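Local coordinates for protein beta-N-acetylhexosaminidase (Thermotoga neapolitana, PDB 5BZA) that probably hydrolyses terminal non-reducing N-acetyl-D-hexosamine residues from N-acetyl-beta-D-hexosaminides, as a family 3 glycoside hydrolase, at residues Val211-Val216 / Lys225-Glu230; Glu260-Phe265 / Glu286-Leu291; Pro371-Arg376 / Ile453-Ser458; Asp218-Leu223 / Glu254-Glu259. All coordinates share one frame; numbering follows the deposited sequence.

Contact 1. Residues Val211-Val216 / Lys225-Glu230; sequences VKYPAV and KKLITE
Tyr-213 and Val-216, in a beta-alpha loop of the N-terminal TIM barrel, pack against Leu-227 and Lys-226 at the start of the helix that follows, 225-235. Early in the loop, Val-211 sets CG1 over one face of the Tyr-213 ring, offset toward the rim. Tyr-213 crosses Leu-227 at about a right angle, its CD1 reaching Leu-227 CD1 at 3.7 Å, while its hydroxyl, hydrogen-bonded to the carbonyl of Gly-164, anchors the far end of the ring beside His-165, a residue that can bind zinc but carries no metal in this chain. A turn closed by the bond from Val-216 N to Tyr-213 O then brings Val-216 round to the same leucine. Val-216 CG1, anti to its own backbone nitrogen (chi1 180°), lies 4.0 Å from Leu-227 CD2, and the fork of the leucine thus serves both loop residues. Lys-226 runs its aliphatic chain past the end of the segment, with CD 3.4 Å from Val-216 O. Replacing this lysine by an alanine would probably leave the Glu-230 carboxylate without its mate and Val-216 less covered. The salt bridge of Lys-226 with Glu-230 spans one helical turn: Lys-226 NZ lies 3.0 Å from Glu-230 OE1, approaching from above the carboxylate plane, 41° out of it.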
# COMPACT_ATOMS: atom_id res chain seq x y z
N VAL B 211 17.35 -25.30 -13.51
CA VAL B 211 16.97 -26.67 -13.29
C VAL B 211 17.51 -27.50 -14.45
O VAL B 211 17.47 -27.05 -15.61
CB VAL B 211 15.43 -26.86 -13.17
CG1 VAL B 211 15.04 -28.36 -13.29
CG2 VAL B 211 14.90 -26.18 -11.89
N LYS B 212 18.02 -28.67 -14.12
CA LYS B 212 18.45 -29.65 -15.12
C LYS B 212 17.32 -30.59 -15.58
O LYS B 212 16.59 -31.15 -14.74
CB LYS B 212 19.62 -30.47 -14.58
CG LYS B 212 20.39 -31.26 -15.61
CD LYS B 212 21.71 -31.74 -15.03
CE LYS B 212 21.59 -32.23 -13.58
NZ LYS B 212 22.95 -32.74 -13.11
N TYR B 213 17.21 -30.74 -16.90
CA TYR B 213 16.27 -31.65 -17.54
C TYR B 213 17.02 -32.83 -18.27
O TYR B 213 17.17 -32.84 -19.49
CB TYR B 213 15.40 -30.85 -18.50
CG TYR B 213 14.69 -29.72 -17.79
CD1 TYR B 213 15.35 -28.51 -17.55
CD2 TYR B 213 13.39 -29.87 -17.33
CE1 TYR B 213 14.70 -27.47 -16.87
CE2 TYR B 213 12.74 -28.83 -16.67
CZ TYR B 213 13.40 -27.64 -16.43
OH TYR B 213 12.76 -26.62 -15.77
N PRO B 214 17.47 -33.83 -17.49
CA PRO B 214 18.37 -34.88 -18.02
C PRO B 214 17.88 -35.59 -19.29
O PRO B 214 18.73 -35.85 -20.12
CB PRO B 214 18.48 -35.87 -16.87
CG PRO B 214 18.23 -35.07 -15.67
CD PRO B 214 17.24 -33.98 -16.05
N ALA B 215 16.57 -35.85 -19.44
CA ALA B 215 16.01 -36.45 -20.64
C ALA B 215 16.19 -35.55 -21.85
O ALA B 215 15.90 -35.97 -22.98
CB ALA B 215 14.53 -36.76 -20.46
N VAL B 216 16.70 -34.33 -21.65
CA VAL B 216 16.78 -33.34 -22.72
C VAL B 216 18.18 -32.77 -22.96
O VAL B 216 18.55 -32.54 -24.13
CB VAL B 216 15.80 -32.10 -22.44
CG1 VAL B 216 15.88 -31.06 -23.55
CG2 VAL B 216 14.34 -32.54 -22.21
N LYS B 225 21.95 -24.05 -24.21
CA LYS B 225 21.72 -23.58 -25.58
C LYS B 225 20.61 -24.37 -26.26
O LYS B 225 19.86 -23.86 -27.10
CB LYS B 225 23.00 -23.70 -26.41
CG LYS B 225 22.83 -23.20 -27.84
CD LYS B 225 24.14 -23.26 -28.63
CE LYS B 225 25.28 -22.47 -27.96
NZ LYS B 225 26.46 -22.34 -28.90
N LYS B 226 20.45 -25.62 -25.87
CA LYS B 226 19.40 -26.37 -26.49
C LYS B 226 18.05 -25.81 -26.04
O LYS B 226 17.22 -25.46 -26.87
CB LYS B 226 19.53 -27.85 -26.16
CG LYS B 226 18.45 -28.73 -26.78
CD LYS B 226 18.78 -30.21 -26.54
CE LYS B 226 17.80 -31.14 -27.25
NZ LYS B 226 17.59 -30.74 -28.69
N LEU B 227 17.89 -25.64 -24.74
CA LEU B 227 16.61 -25.19 -24.20
C LEU B 227 16.32 -23.73 -24.57
O LEU B 227 15.18 -23.40 -24.90
CB LEU B 227 16.61 -25.37 -22.66
CG LEU B 227 16.37 -26.82 -22.20
CD1 LEU B 227 16.66 -27.04 -20.72
CD2 LEU B 227 14.99 -27.30 -22.55
N ILE B 228 17.31 -22.84 -24.55
CA ILE B 228 16.98 -21.44 -24.83
C ILE B 228 16.98 -21.14 -26.34
O ILE B 228 16.09 -20.46 -26.83
CB ILE B 228 17.93 -20.47 -24.08
CG1 ILE B 228 17.86 -20.71 -22.59
CG2 ILE B 228 17.60 -19.00 -24.40
CD1 ILE B 228 18.97 -19.99 -21.86
N THR B 229 17.94 -21.67 -27.11
CA THR B 229 17.92 -21.38 -28.56
C THR B 229 17.00 -22.33 -29.32
O THR B 229 16.08 -21.89 -30.02
CB THR B 229 19.32 -21.44 -29.23
OG1 THR B 229 20.23 -20.56 -28.57
CG2 THR B 229 19.19 -21.01 -30.70
N GLU B 230 17.20 -23.64 -29.16
CA GLU B 230 16.45 -24.59 -29.98
C GLU B 230 14.98 -24.58 -29.57
O GLU B 230 14.08 -24.58 -30.43
CB GLU B 230 17.03 -26.00 -29.87
CG GLU B 230 18.45 -26.14 -30.37
CD GLU B 230 18.88 -27.58 -30.53
OE1 GLU B 230 18.00 -28.47 -30.54
OE2 GLU B 230 20.11 -27.83 -30.58

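Contact 2. Residues Glu260-Phe265 / Glu286-Leu291; sequences EAVRFF and ESLKKL
Val-262 fits against Leu-288 and Leu-291 where helices 258-268 and 281-293 cross at -56°, their local axes 9.4 Å apart at closest approach. The tight part is wholly apolar. Val-262 CG1 meets Leu-288 CD1 at 3.6 Å, the two side chains crossing at about a right angle, and the same methyl stands 3.9 Å from Leu-288 CA, close against the backbone of the opposite helix. This depth follows from the valine torsion, which places CG1 anti to the backbone nitrogen (chi1 173°). One turn on, Leu-291 lays CD1 on the root of Arg-263, 3.7 Å from Arg-263 N and 3.8 Å from Arg-263 CB. Past that root the contact opens toward solvent and turns polar. The arginine chain bends at chi3 and sets NH1 above one face of the neighbouring Phe-264 ring, offset toward its rim. Ser-287 only skirts the other helix, and Lys-290, on the exposed side, reaches back to form a salt bridge with Glu-259. Inward, Val-262 and Phe-265 rest on Ile-273 of strand 273-275, the strand that links the two helices in sequence; both helices thus belong to the outer layer of the barrel, and Phe-264 touches Leu-223 in the loop before helix 225-235.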
# COMPACT_ATOMS: atom_id res chain seq x y z
N GLU B 260 31.82 -19.24 -16.34
CA GLU B 260 31.03 -20.27 -17.03
C GLU B 260 29.55 -19.85 -17.12
O GLU B 260 28.92 -19.92 -18.19
CB GLU B 260 31.18 -21.63 -16.31
CG GLU B 260 32.50 -22.41 -16.57
CD GLU B 260 32.66 -23.59 -15.59
OE1 GLU B 260 32.01 -23.51 -14.52
OE2 GLU B 260 33.40 -24.58 -15.86
N ALA B 261 28.98 -19.40 -16.00
CA ALA B 261 27.59 -18.93 -15.97
C ALA B 261 27.34 -17.84 -17.01
O ALA B 261 26.38 -17.90 -17.79
CB ALA B 261 27.24 -18.43 -14.59
N VAL B 262 28.22 -16.85 -17.03
CA VAL B 262 28.09 -15.76 -17.99
C VAL B 262 28.19 -16.24 -19.44
O VAL B 262 27.31 -15.90 -20.28
CB VAL B 262 29.13 -14.67 -17.70
CG1 VAL B 262 29.13 -13.62 -18.80
CG2 VAL B 262 28.78 -14.02 -16.35
N ARG B 263 29.25 -17.02 -19.73
CA ARG B 263 29.51 -17.55 -21.08
C ARG B 263 28.34 -18.39 -21.55
O ARG B 263 27.79 -18.17 -22.62
CB ARG B 263 30.77 -18.43 -21.15
CG ARG B 263 31.19 -18.74 -22.62
CD ARG B 263 32.24 -19.88 -22.78
NE ARG B 263 33.11 -20.01 -21.61
CZ ARG B 263 32.99 -20.97 -20.69
NH1 ARG B 263 32.07 -21.94 -20.82
NH2 ARG B 263 33.83 -20.97 -19.65
N PHE B 264 27.98 -19.38 -20.75
CA PHE B 264 26.94 -20.30 -21.16
C PHE B 264 25.63 -19.53 -21.37
O PHE B 264 24.98 -19.68 -22.40
CB PHE B 264 26.74 -21.42 -20.13
CG PHE B 264 27.75 -22.55 -20.22
CD1 PHE B 264 28.19 -23.01 -21.45
CD2 PHE B 264 28.26 -23.14 -19.05
CE1 PHE B 264 29.11 -24.06 -21.52
CE2 PHE B 264 29.19 -24.17 -19.11
CZ PHE B 264 29.61 -24.65 -20.36
N PHE B 265 25.24 -18.69 -20.40
CA PHE B 265 23.96 -18.00 -20.52
C PHE B 265 23.90 -17.15 -21.79
O PHE B 265 22.92 -17.22 -22.55
CB PHE B 265 23.70 -17.14 -19.29
CG PHE B 265 22.48 -16.27 -19.40
CD1 PHE B 265 21.21 -16.80 -19.20
CD2 PHE B 265 22.61 -14.92 -19.71
CE1 PHE B 265 20.09 -15.97 -19.30
CE2 PHE B 265 21.48 -14.10 -19.80
CZ PHE B 265 20.22 -14.62 -19.59
N GLU B 286 33.01 -7.68 -15.14
CA GLU B 286 34.36 -7.73 -15.70
C GLU B 286 34.46 -9.06 -16.43
O GLU B 286 35.04 -9.15 -17.53
CB GLU B 286 35.46 -7.60 -14.63
CG GLU B 286 35.62 -6.16 -14.02
CD GLU B 286 35.88 -5.03 -15.05
OE1 GLU B 286 36.76 -5.18 -15.94
OE2 GLU B 286 35.21 -3.96 -14.95
N SER B 287 33.82 -10.08 -15.85
CA SER B 287 33.86 -11.40 -16.45
C SER B 287 33.27 -11.30 -17.86
O SER B 287 33.88 -11.79 -18.83
CB SER B 287 33.14 -12.42 -15.60
OG SER B 287 33.29 -13.69 -16.19
N LEU B 288 32.14 -10.60 -17.98
CA LEU B 288 31.50 -10.52 -19.28
C LEU B 288 32.49 -9.93 -20.25
O LEU B 288 32.75 -10.51 -21.33
CB LEU B 288 30.24 -9.67 -19.23
CG LEU B 288 29.58 -9.48 -20.60
CD1 LEU B 288 29.18 -10.85 -21.14
CD2 LEU B 288 28.34 -8.57 -20.46
N LYS B 289 33.13 -8.85 -19.83
CA LYS B 289 34.03 -8.14 -20.73
C LYS B 289 35.18 -9.03 -21.16
O LYS B 289 35.54 -9.06 -22.33
CB LYS B 289 34.58 -6.90 -20.07
CG LYS B 289 33.67 -5.71 -20.21
CD LYS B 289 34.26 -4.55 -19.46
CE LYS B 289 35.66 -4.27 -19.93
NZ LYS B 289 35.65 -3.14 -20.89
N LYS B 290 35.72 -9.81 -20.22
CA LYS B 290 36.83 -10.67 -20.55
C LYS B 290 36.39 -11.62 -21.66
O LYS B 290 37.08 -11.74 -22.68
CB LYS B 290 37.28 -11.48 -19.33
CG LYS B 290 38.39 -12.48 -19.65
CD LYS B 290 38.67 -13.39 -18.45
CE LYS B 290 39.37 -14.70 -18.84
NZ LYS B 290 39.51 -15.62 -17.65
N LEU B 291 35.21 -12.23 -21.48
CA LEU B 291 34.72 -13.26 -22.39
C LEU B 291 34.38 -12.65 -23.72
O LEU B 291 34.33 -13.33 -24.74
CB LEU B 291 33.51 -13.98 -21.79
CG LEU B 291 33.83 -14.68 -20.47
CD1 LEU B 291 32.64 -15.43 -19.87
CD2 LEU B 291 34.97 -15.65 -20.75

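Contact 3. Residues Pro371-Arg376 / Ile453-Ser458; sequences PEVAKR and ISVYKS
In the C-terminal domain, helices 364-377 and 452-463 come together through one valine, Val-373, which plugs into the backbone side of Tyr-456. The CA atoms of Val-373 and Tyr-456 are 6.0 Å apart, close for two helices. Val-373 CG1 makes the contact: it sits 3.5 Å from Tyr-456 CA and 3.7 Å from Tyr-456 CB, and lies at the edge of the tyrosine ring, near the ring plane. With CG1 anti to the backbone nitrogen (chi1 -176°), the valine turns this branch toward the neighbouring helix. Val-455 flanks it more loosely, its CG1 4.4 Å from Val-373 CG1. Helix 364-377 is the connection of a beta-alpha-beta crossover between the neighbouring parallel strands 347-352 and 380-386, whereas helix 452-463 follows strand 443-446 of the same mixed sheet. Both helices also lean on helix 42-54 of the barrel domain, so the pair lies at the junction of the two domains. There Tyr-456 OH is hydrogen-bonded to Asp-47 OD2 and Lys-457 NZ forms a salt bridge with OD1 of the same carboxylate, while Arg-376 pairs with Asp-15. Phe-377 meets the Tyr-456 ring edge-to-face, and Ile-453 and Ser-454 reach Pro-79 of the second subunit. One turn beyond the valine contact, Ser-458 folds its hydroxyl back onto its own helix: Ser-458 OG donates to Val-455 O at 2.8 Å, in the carbonyl plane and on a lone pair, with a C=O...donor angle of 123°.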
# COMPACT_ATOMS: atom_id res chain seq x y z
N PRO B 371 15.42 6.99 15.63
CA PRO B 371 16.72 6.34 15.93
C PRO B 371 17.28 5.47 14.79
O PRO B 371 18.48 5.56 14.49
CB PRO B 371 16.40 5.48 17.16
CG PRO B 371 15.25 6.21 17.80
CD PRO B 371 14.42 6.70 16.67
N GLU B 372 16.44 4.64 14.19
CA GLU B 372 16.87 3.79 13.06
C GLU B 372 17.51 4.67 11.99
O GLU B 372 18.65 4.43 11.57
CB GLU B 372 15.68 3.00 12.50
CG GLU B 372 15.99 2.09 11.30
CD GLU B 372 14.73 1.55 10.62
OE1 GLU B 372 13.95 0.81 11.27
OE2 GLU B 372 14.49 1.91 9.42
N VAL B 373 16.82 5.75 11.62
CA VAL B 373 17.29 6.61 10.54
C VAL B 373 18.60 7.32 10.91
O VAL B 373 19.54 7.45 10.11
CB VAL B 373 16.23 7.67 10.20
CG1 VAL B 373 16.69 8.50 8.99
CG2 VAL B 373 14.87 7.01 9.94
N ALA B 374 18.65 7.77 12.15
CA ALA B 374 19.83 8.51 12.60
C ALA B 374 21.02 7.59 12.55
O ALA B 374 22.11 8.00 12.14
CB ALA B 374 19.62 9.07 14.00
N LYS B 375 20.82 6.34 12.95
CA LYS B 375 21.92 5.36 12.92
C LYS B 375 22.58 5.11 11.56
O LYS B 375 23.77 4.74 11.53
CB LYS B 375 21.42 4.03 13.49
CG LYS B 375 21.36 4.06 15.01
CD LYS B 375 20.65 2.86 15.59
CE LYS B 375 20.64 2.95 17.11
NZ LYS B 375 19.60 2.06 17.72
N ARG B 376 21.88 5.33 10.43
CA ARG B 376 22.51 5.23 9.08
C ARG B 376 23.58 6.28 8.82
O ARG B 376 24.49 6.10 8.00
CB ARG B 376 21.45 5.35 7.98
CG ARG B 376 20.36 4.32 8.06
CD ARG B 376 19.52 4.30 6.78
NE ARG B 376 20.28 3.94 5.58
CZ ARG B 376 20.40 2.69 5.09
NH1 ARG B 376 19.79 1.67 5.68
NH2 ARG B 376 21.10 2.49 3.99
N ILE B 453 11.07 9.94 5.97
CA ILE B 453 11.78 10.42 4.81
C ILE B 453 12.33 11.83 5.06
O ILE B 453 13.43 12.15 4.60
CB ILE B 453 10.90 10.41 3.52
CG1 ILE B 453 11.73 10.89 2.32
CG2 ILE B 453 9.66 11.30 3.66
CD1 ILE B 453 13.00 10.08 2.06
N SER B 454 11.59 12.65 5.83
CA SER B 454 12.02 14.03 6.15
C SER B 454 13.22 14.11 7.10
O SER B 454 14.14 14.92 6.92
CB SER B 454 10.85 14.81 6.77
OG SER B 454 9.96 15.22 5.77
N VAL B 455 13.16 13.31 8.15
CA VAL B 455 14.28 13.16 9.07
C VAL B 455 15.54 12.68 8.32
O VAL B 455 16.62 13.27 8.42
CB VAL B 455 13.88 12.20 10.17
CG1 VAL B 455 15.04 11.94 11.13
CG2 VAL B 455 12.68 12.76 10.89
N TYR B 456 15.36 11.64 7.50
CA TYR B 456 16.41 11.08 6.63
C TYR B 456 17.01 12.21 5.80
O TYR B 456 18.24 12.42 5.77
CB TYR B 456 15.78 9.99 5.74
CG TYR B 456 16.62 9.39 4.63
CD1 TYR B 456 16.80 10.06 3.42
CD2 TYR B 456 17.16 8.11 4.77
CE1 TYR B 456 17.55 9.49 2.39
CE2 TYR B 456 17.90 7.52 3.74
CZ TYR B 456 18.08 8.21 2.55
OH TYR B 456 18.80 7.62 1.54
N LYS B 457 16.14 13.00 5.19
CA LYS B 457 16.64 14.09 4.36
C LYS B 457 17.34 15.17 5.19
O LYS B 457 18.30 15.79 4.73
CB LYS B 457 15.50 14.71 3.54
CG LYS B 457 15.09 13.87 2.36
CD LYS B 457 16.27 13.67 1.40
CE LYS B 457 16.00 12.59 0.36
NZ LYS B 457 17.08 12.51 -0.65
N SER B 458 16.89 15.36 6.44
CA SER B 458 17.52 16.38 7.29
C SER B 458 18.94 15.92 7.64
O SER B 458 19.87 16.75 7.63
CB SER B 458 16.66 16.68 8.52
OG SER B 458 16.89 15.80 9.61

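Contact 4. Residues Asp218-Leu223 / Glu254-Glu259; sequences DLPATL and ENFSVE
Phe-256 is the bump of this contact, and Leu-219, Pro-220 and Leu-223 form the hollow that receives it. The floor is Leu-223: its CD1 sits over the centre of one ring face, 3.9 Å from the Phe-256 centroid and only 12° off the normal, a CH-pi contact made head-on. The far end of the ring is met by Pro-220, whose CD approaches Phe-256 CZ at 3.7 Å and whose CG reaches Phe-256 CE1 at 3.8 Å. Leu-219 closes the next corner, with CD2 4.0 Å from Phe-256 CE2. With CG beside the backbone nitrogen and anti to the carbonyl carbon (chi1 -59°), the phenylalanine extends its ring across to the loop. The hollow keeps its form partly through the tight turn in which Leu-223 N bonds to Pro-220 O. Cutting this ring back to an alanine would probably open a gap between the loop and the start of helix 258-268 and leave Leu-223 CD1 without the ring face it rests on. Directly after the phenylalanine, Ser-257 is the N-cap of helix 258-268, and with Glu-260 bonding back to Ser-257 N it forms a capping box, at the end of a beta-alpha loop of the TIM barrel.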
# COMPACT_ATOMS: atom_id res chain seq x y z
N ASP B 218 22.31 -31.67 -20.66
CA ASP B 218 23.01 -31.75 -19.37
C ASP B 218 22.97 -30.46 -18.55
O ASP B 218 23.18 -30.48 -17.35
CB ASP B 218 24.49 -32.02 -19.55
CG ASP B 218 24.79 -33.39 -20.05
OD1 ASP B 218 23.92 -34.27 -20.09
OD2 ASP B 218 25.97 -33.56 -20.35
N LEU B 219 22.76 -29.34 -19.23
CA LEU B 219 22.88 -28.04 -18.59
C LEU B 219 21.62 -27.59 -17.93
O LEU B 219 20.54 -27.85 -18.44
CB LEU B 219 23.28 -27.01 -19.64
CG LEU B 219 24.69 -27.29 -20.13
CD1 LEU B 219 24.98 -26.49 -21.41
CD2 LEU B 219 25.67 -26.95 -19.03
N PRO B 220 21.75 -26.85 -16.83
CA PRO B 220 20.58 -26.15 -16.28
C PRO B 220 19.97 -25.32 -17.39
O PRO B 220 20.69 -24.78 -18.24
CB PRO B 220 21.18 -25.24 -15.19
CG PRO B 220 22.47 -25.87 -14.84
CD PRO B 220 22.99 -26.53 -16.08
N ALA B 221 18.65 -25.23 -17.40
CA ALA B 221 18.01 -24.50 -18.49
C ALA B 221 18.63 -23.09 -18.70
O ALA B 221 18.74 -22.61 -19.84
CB ALA B 221 16.51 -24.40 -18.23
N THR B 222 19.01 -22.42 -17.61
CA THR B 222 19.63 -21.10 -17.68
C THR B 222 20.86 -21.08 -18.57
O THR B 222 21.13 -20.12 -19.28
CB THR B 222 19.97 -20.58 -16.27
OG1 THR B 222 18.77 -20.56 -15.48
CG2 THR B 222 20.61 -19.17 -16.31
N LEU B 223 21.61 -22.16 -18.53
CA LEU B 223 22.87 -22.28 -19.27
C LEU B 223 22.79 -23.21 -20.47
O LEU B 223 23.81 -23.62 -21.00
CB LEU B 223 23.98 -22.78 -18.34
CG LEU B 223 24.08 -21.93 -17.07
CD1 LEU B 223 25.21 -22.46 -16.19
CD2 LEU B 223 24.25 -20.47 -17.42
N GLU B 254 27.32 -23.23 -7.21
CA GLU B 254 28.09 -24.37 -6.72
C GLU B 254 28.44 -25.45 -7.77
O GLU B 254 28.99 -26.51 -7.42
CB GLU B 254 27.37 -25.00 -5.55
CG GLU B 254 27.67 -24.22 -4.31
CD GLU B 254 27.21 -24.93 -3.09
OE1 GLU B 254 26.38 -25.87 -3.25
OE2 GLU B 254 27.68 -24.57 -1.99
N ASN B 255 28.21 -25.14 -9.04
CA ASN B 255 28.40 -26.09 -10.14
C ASN B 255 29.07 -25.44 -11.33
O ASN B 255 29.58 -26.12 -12.25
CB ASN B 255 27.05 -26.66 -10.55
CG ASN B 255 26.44 -27.52 -9.47
OD1 ASN B 255 27.12 -28.37 -8.90
ND2 ASN B 255 25.16 -27.29 -9.16
N PHE B 256 29.11 -24.13 -11.32
CA PHE B 256 29.71 -23.43 -12.44
C PHE B 256 30.47 -22.23 -11.92
O PHE B 256 30.17 -21.70 -10.85
CB PHE B 256 28.63 -23.03 -13.46
CG PHE B 256 27.85 -24.21 -14.01
CD1 PHE B 256 26.77 -24.73 -13.32
CD2 PHE B 256 28.26 -24.85 -15.17
CE1 PHE B 256 26.08 -25.84 -13.78
CE2 PHE B 256 27.59 -25.97 -15.65
CZ PHE B 256 26.50 -26.46 -14.96
N SER B 257 31.46 -21.80 -12.68
CA SER B 257 32.18 -20.61 -12.32
C SER B 257 31.36 -19.44 -12.83
O SER B 257 30.51 -19.63 -13.73
CB SER B 257 33.58 -20.60 -12.93
OG SER B 257 33.54 -20.34 -14.33
N VAL B 258 31.60 -18.25 -12.26
CA VAL B 258 30.97 -17.03 -12.74
C VAL B 258 31.21 -16.92 -14.24
O VAL B 258 30.30 -16.62 -15.03
CB VAL B 258 31.55 -15.73 -12.05
CG1 VAL B 258 31.08 -14.49 -12.80
CG2 VAL B 258 31.16 -15.64 -10.56
N GLU B 259 32.45 -17.17 -14.64
CA GLU B 259 32.84 -17.03 -16.03
C GLU B 259 32.01 -18.03 -16.88
O GLU B 259 31.52 -17.70 -17.97
CB GLU B 259 34.35 -17.28 -16.16
CG GLU B 259 34.95 -16.97 -17.53
CD GLU B 259 36.23 -17.77 -17.82
OE1 GLU B 259 36.21 -19.03 -17.67
OE2 GLU B 259 37.27 -17.12 -18.13

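Contacts 1, 2 and 4 cluster on one side of the TIM barrel, whereas contact 3 lies some 40 Å or more away, centre to centre, in the C-terminal domain. Contacts 2 and 3 are buried helix pairs; contacts 1 and 4 are partly buried and engage loops. The loop after strand 205-208 supplies both 211-216 and 218-223, tied together by Val-211 O and Ala-221 N at 2.8 Å. Helix 258-268 is shared by contacts 2 and 4, and Phe-265 of the one packs on Thr-222 of the other. Aliphatic groups dominate contact 2, an aromatic face organises contact 4, and contact 1 is flanked by an ion pair within its own helix. Around contact 3, charged groups instead reach the other domain.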